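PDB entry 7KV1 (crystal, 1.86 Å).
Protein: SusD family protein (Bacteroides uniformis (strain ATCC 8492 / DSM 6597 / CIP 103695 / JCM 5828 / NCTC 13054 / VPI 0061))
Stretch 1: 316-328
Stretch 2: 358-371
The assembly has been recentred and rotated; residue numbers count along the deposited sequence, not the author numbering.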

# COMPACT_ATOMS: atom_id res chain seq x y z
N ILE A 316 -14.09 -6.84 -5.33
CA ILE A 316 -13.23 -7.07 -6.53
C ILE A 316 -13.48 -8.45 -7.16
O ILE A 316 -12.58 -8.99 -7.88
CB ILE A 316 -11.76 -6.85 -6.18
CG1 ILE A 316 -11.25 -7.94 -5.24
CG2 ILE A 316 -11.58 -5.46 -5.62
CD1 ILE A 316 -9.76 -7.86 -4.99
N SER A 317 -14.69 -8.98 -6.97
CA SER A 317 -15.15 -10.28 -7.52
C SER A 317 -16.33 -10.05 -8.47
O SER A 317 -17.04 -9.05 -8.42
CB SER A 317 -15.49 -11.23 -6.39
OG SER A 317 -16.38 -10.64 -5.45
N PRO A 318 -16.58 -11.00 -9.39
CA PRO A 318 -17.70 -10.89 -10.31
C PRO A 318 -19.06 -10.99 -9.60
O PRO A 318 -19.19 -11.67 -8.61
CB PRO A 318 -17.45 -12.04 -11.30
CG PRO A 318 -16.63 -13.03 -10.50
CD PRO A 318 -15.76 -12.21 -9.59
N ASN A 319 -20.03 -10.31 -10.20
CA ASN A 319 -21.42 -10.19 -9.75
C ASN A 319 -22.27 -11.38 -10.23
O ASN A 319 -22.10 -11.80 -11.38
CB ASN A 319 -22.03 -8.91 -10.30
CG ASN A 319 -23.39 -8.63 -9.70
OD1 ASN A 319 -24.41 -8.90 -10.33
ND2 ASN A 319 -23.40 -8.10 -8.49
N SER A 320 -23.18 -11.86 -9.38
CA SER A 320 -24.15 -12.96 -9.68
C SER A 320 -23.37 -14.15 -10.23
O SER A 320 -23.75 -14.70 -11.29
CB SER A 320 -25.24 -12.51 -10.65
OG SER A 320 -25.81 -11.26 -10.25
N PHE A 321 -22.25 -14.46 -9.60
CA PHE A 321 -21.34 -15.54 -10.06
C PHE A 321 -22.07 -16.87 -9.90
O PHE A 321 -22.54 -17.16 -8.82
CB PHE A 321 -20.06 -15.50 -9.21
CG PHE A 321 -18.97 -16.46 -9.64
CD1 PHE A 321 -18.41 -16.40 -10.90
CD2 PHE A 321 -18.48 -17.41 -8.75
CE1 PHE A 321 -17.39 -17.26 -11.27
CE2 PHE A 321 -17.48 -18.30 -9.13
CZ PHE A 321 -16.92 -18.21 -10.39
N PRO A 322 -22.13 -17.76 -10.92
CA PRO A 322 -22.83 -19.04 -10.75
C PRO A 322 -22.16 -20.01 -9.77
O PRO A 322 -22.73 -20.99 -9.42
CB PRO A 322 -22.85 -19.64 -12.17
CG PRO A 322 -21.67 -18.98 -12.88
CD PRO A 322 -21.59 -17.58 -12.28
N GLY A 323 -20.94 -19.72 -9.34
CA GLY A 323 -20.24 -20.54 -8.33
C GLY A 323 -19.13 -21.33 -8.98
O GLY A 323 -19.25 -21.63 -10.19
N ASP A 324 -18.06 -21.61 -8.23
CA ASP A 324 -16.95 -22.54 -8.62
C ASP A 324 -16.66 -23.39 -7.38
O ASP A 324 -17.43 -23.27 -6.41
CB ASP A 324 -15.76 -21.78 -9.22
CG ASP A 324 -14.99 -20.83 -8.30
OD1 ASP A 324 -15.34 -20.76 -7.09
OD2 ASP A 324 -14.01 -20.19 -8.80
N ASP A 325 -15.60 -24.20 -7.37
CA ASP A 325 -15.37 -25.18 -6.27
C ASP A 325 -15.22 -24.45 -4.93
O ASP A 325 -15.72 -24.96 -3.92
CB ASP A 325 -14.17 -26.09 -6.57
CG ASP A 325 -14.31 -26.92 -7.84
OD1 ASP A 325 -15.43 -26.96 -8.39
OD2 ASP A 325 -13.29 -27.53 -8.26
N GLY A 326 -14.55 -23.29 -4.92
CA GLY A 326 -14.15 -22.58 -3.69
C GLY A 326 -15.11 -21.49 -3.27
O GLY A 326 -15.02 -21.04 -2.10
N TRP A 327 -16.01 -21.06 -4.16
CA TRP A 327 -16.95 -19.95 -3.85
C TRP A 327 -18.35 -20.26 -4.39
O TRP A 327 -18.50 -20.39 -5.61
CB TRP A 327 -16.41 -18.63 -4.40
CG TRP A 327 -17.03 -17.38 -3.86
CD1 TRP A 327 -17.30 -17.07 -2.56
CD2 TRP A 327 -17.37 -16.21 -4.62
NE1 TRP A 327 -17.83 -15.80 -2.47
CE2 TRP A 327 -17.88 -15.26 -3.73
CE3 TRP A 327 -17.32 -15.91 -5.99
CZ2 TRP A 327 -18.29 -14.01 -4.15
CZ3 TRP A 327 -17.74 -14.67 -6.41
CH2 TRP A 327 -18.21 -13.74 -5.49
N SER A 328 -19.33 -20.32 -3.49
CA SER A 328 -20.72 -20.76 -3.79
C SER A 328 -21.50 -19.69 -4.56
O SER A 328 -21.27 -18.45 -4.34
CB SER A 328 -21.44 -21.12 -2.53
OG SER A 328 -20.78 -22.20 -1.89
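Stretch 2, residues 358-371: CWVIAEDVEYTKRY

Stretch 2 (358-371) opens with a short strand, Cys 358 to Val 360, which reaches stretch 1 through the Trp 359 side chain, and continues as loop; stretch 1 has no regular helix or strand. A type I beta turn from Ala 362 to Val 365, closed by Val 365 N to Ala 362 O at 3.0 Å, bends the chain sharply, so that Trp 359 and Ile 361 before the turn and Val 365 to Thr 368 and Arg 370 after it reach stretch 1. Past the turn the chains run antiparallel: Phe 321 CA is 4.8 Å from Tyr 367 CA, and Asn 319 CA is 5.4 Å from Thr 368 CA. Together the two stretches bury 604 Å².

Asn 319, Trp 359, Pro 318 and Tyr 367 give up the most surface. Asn 319 links the two backbones. Its O accepts a direct hydrogen bond from Thr 368 N at 3.0 Å, and water 1 extends the link, accepting from Asn 319 N at 3.0 Å and donating to Thr 368 O at 2.8 Å. The Asn 319 side chain (chi1 t) points toward stretch 2. Its ND2 lies over one face of the Arg 370 guanidinium, 3.6 Å from Arg 370 NE, while water 2 accepts from Arg 370 NE at 2.9 Å and donates weakly to Asn 319 OD1 at 3.1 Å. Asn 319 OD1 also accepts from Ser 320 OG at 2.7 Å, and Ser 320 CB packs 3.2 Å from Thr 368 OG1.

Trp 359 (chi1 t) sends its indole into the buried side of the contact. The edge of its six-membered ring meets the face of Phe 321, centroids 5.6 Å apart and planes at 79°, with Trp 359 CZ2 3.8 Å from Phe 321 CZ. Trp 359 CZ3 lies 3.7 Å from Pro 318 CD, and Trp 359 CH2 comes within 4.3 Å of Trp 327 CE3. Ile 361 CD1 touches both Pro 318 and Phe 321, 3.7 Å from Pro 318 CG and from Phe 321 CE1.

Tyr 367 (chi1 p) turns a ring face to Pro 318, whose CB stands 3.5 Å from the ring centroid and 14° off its normal, a CH-pi contact. Tyr 367 CD2 lies at the edge of the Phe 321 ring, 4.3 Å from Phe 321 CD1. Pro 322 continues the apolar packing: its CG is 3.6 Å from Val 365 CG1, and its CD is 3.8 Å from Tyr 367 CB.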

# COMPACT_ATOMS: atom_id res chain seq x y z
N CYS A 358 -3.77 -13.59 -11.48
CA CYS A 358 -4.87 -13.42 -12.45
C CYS A 358 -5.85 -14.57 -12.28
O CYS A 358 -5.48 -15.71 -12.57
CB CYS A 358 -4.33 -13.37 -13.88
SG CYS A 358 -3.02 -12.15 -14.14
N TRP A 359 -7.05 -14.28 -11.80
CA TRP A 359 -8.18 -15.25 -11.78
C TRP A 359 -8.93 -15.11 -13.10
O TRP A 359 -9.59 -14.08 -13.29
CB TRP A 359 -9.06 -14.99 -10.57
CG TRP A 359 -10.31 -15.80 -10.54
CD1 TRP A 359 -10.57 -16.98 -11.17
CD2 TRP A 359 -11.47 -15.48 -9.76
NE1 TRP A 359 -11.82 -17.43 -10.83
CE2 TRP A 359 -12.39 -16.53 -9.96
CE3 TRP A 359 -11.81 -14.42 -8.91
CZ2 TRP A 359 -13.66 -16.50 -9.38
CZ3 TRP A 359 -13.05 -14.41 -8.31
CH2 TRP A 359 -13.95 -15.45 -8.54
N VAL A 360 -8.73 -16.05 -14.02
CA VAL A 360 -9.31 -15.99 -15.38
C VAL A 360 -10.58 -16.83 -15.34
O VAL A 360 -10.49 -18.03 -14.99
CB VAL A 360 -8.35 -16.51 -16.47
CG1 VAL A 360 -9.04 -16.54 -17.83
CG2 VAL A 360 -7.07 -15.69 -16.54
N ILE A 361 -11.71 -16.24 -15.68
CA ILE A 361 -13.01 -16.98 -15.78
C ILE A 361 -13.25 -17.31 -17.25
O ILE A 361 -13.19 -16.41 -18.07
CB ILE A 361 -14.10 -16.14 -15.10
CG1 ILE A 361 -13.71 -15.92 -13.63
CG2 ILE A 361 -15.46 -16.81 -15.28
CD1 ILE A 361 -14.69 -15.18 -12.80
N ALA A 362 -13.42 -18.60 -17.58
CA ALA A 362 -13.72 -19.10 -18.95
C ALA A 362 -14.89 -18.29 -19.55
O ALA A 362 -15.83 -17.99 -18.78
CB ALA A 362 -14.03 -20.58 -18.88
N GLU A 363 -14.83 -17.96 -20.85
CA GLU A 363 -15.85 -17.14 -21.57
C GLU A 363 -17.22 -17.83 -21.48
O GLU A 363 -18.23 -17.12 -21.49
CB GLU A 363 -15.44 -16.89 -23.03
N ASP A 364 -17.24 -19.15 -21.32
CA ASP A 364 -18.46 -19.98 -21.30
C ASP A 364 -19.16 -19.82 -19.95
O ASP A 364 -20.32 -20.24 -19.88
CB ASP A 364 -18.15 -21.46 -21.59
N VAL A 365 -18.49 -19.31 -18.91
CA VAL A 365 -19.11 -19.14 -17.56
C VAL A 365 -19.87 -17.80 -17.56
O VAL A 365 -19.28 -16.76 -17.93
CB VAL A 365 -18.11 -19.25 -16.40
CG1 VAL A 365 -18.77 -19.06 -15.04
CG2 VAL A 365 -17.36 -20.57 -16.45
N GLU A 366 -21.17 -17.86 -17.27
CA GLU A 366 -22.08 -16.71 -17.42
C GLU A 366 -22.28 -16.14 -16.01
O GLU A 366 -22.79 -16.84 -15.13
CB GLU A 366 -23.39 -17.12 -18.10
N TYR A 367 -21.81 -14.92 -15.80
CA TYR A 367 -22.14 -14.16 -14.58
C TYR A 367 -22.75 -12.87 -15.09
O TYR A 367 -22.87 -12.73 -16.31
CB TYR A 367 -20.92 -14.10 -13.65
CG TYR A 367 -19.67 -13.44 -14.18
CD1 TYR A 367 -19.54 -12.07 -14.19
CD2 TYR A 367 -18.56 -14.18 -14.57
CE1 TYR A 367 -18.38 -11.45 -14.62
CE2 TYR A 367 -17.38 -13.58 -14.99
CZ TYR A 367 -17.29 -12.20 -14.99
OH TYR A 367 -16.16 -11.55 -15.39
N THR A 368 -23.20 -11.98 -14.21
CA THR A 368 -23.71 -10.67 -14.66
C THR A 368 -22.50 -9.77 -14.85
O THR A 368 -21.91 -9.36 -13.83
CB THR A 368 -24.72 -10.11 -13.66
OG1 THR A 368 -25.69 -11.15 -13.53
CG2 THR A 368 -25.28 -8.79 -14.13
N LYS A 369 -22.12 -9.55 -16.11
CA LYS A 369 -21.02 -8.64 -16.51
C LYS A 369 -21.37 -7.22 -16.07
O LYS A 369 -22.48 -6.73 -16.32
CB LYS A 369 -20.76 -8.67 -18.01
CG LYS A 369 -20.13 -9.95 -18.52
CD LYS A 369 -19.83 -9.85 -19.99
CE LYS A 369 -19.59 -11.19 -20.66
NZ LYS A 369 -19.03 -11.00 -22.02
N ARG A 370 -20.43 -6.60 -15.37
CA ARG A 370 -20.54 -5.20 -14.92
C ARG A 370 -19.62 -4.36 -15.82
O ARG A 370 -19.12 -4.87 -16.85
CB ARG A 370 -20.27 -5.15 -13.43
CG ARG A 370 -21.49 -5.50 -12.58
CD ARG A 370 -21.30 -5.26 -11.09
NE ARG A 370 -22.61 -5.15 -10.46
CZ ARG A 370 -22.89 -4.52 -9.32
NH1 ARG A 370 -21.95 -3.94 -8.60
NH2 ARG A 370 -24.16 -4.46 -8.91
N TYR A 371 -19.56 -3.07 -15.55
CA TYR A 371 -18.84 -2.08 -16.38
C TYR A 371 -17.36 -2.50 -16.48
O TYR A 371 -16.77 -2.88 -15.44
CB TYR A 371 -19.07 -0.70 -15.79
CG TYR A 371 -18.45 0.42 -16.58
CD1 TYR A 371 -18.62 0.52 -17.95
CD2 TYR A 371 -17.66 1.37 -15.94
CE1 TYR A 371 -18.01 1.53 -18.68
CE2 TYR A 371 -17.08 2.42 -16.65
CZ TYR A 371 -17.26 2.49 -18.02
OH TYR A 371 -16.67 3.50 -18.72
O HOH W 1 -19.59 -8.47 -12.55
O HOH W 2 -25.23 -6.09 -11.37
O HOH W 3 -28.26 -10.91 -11.60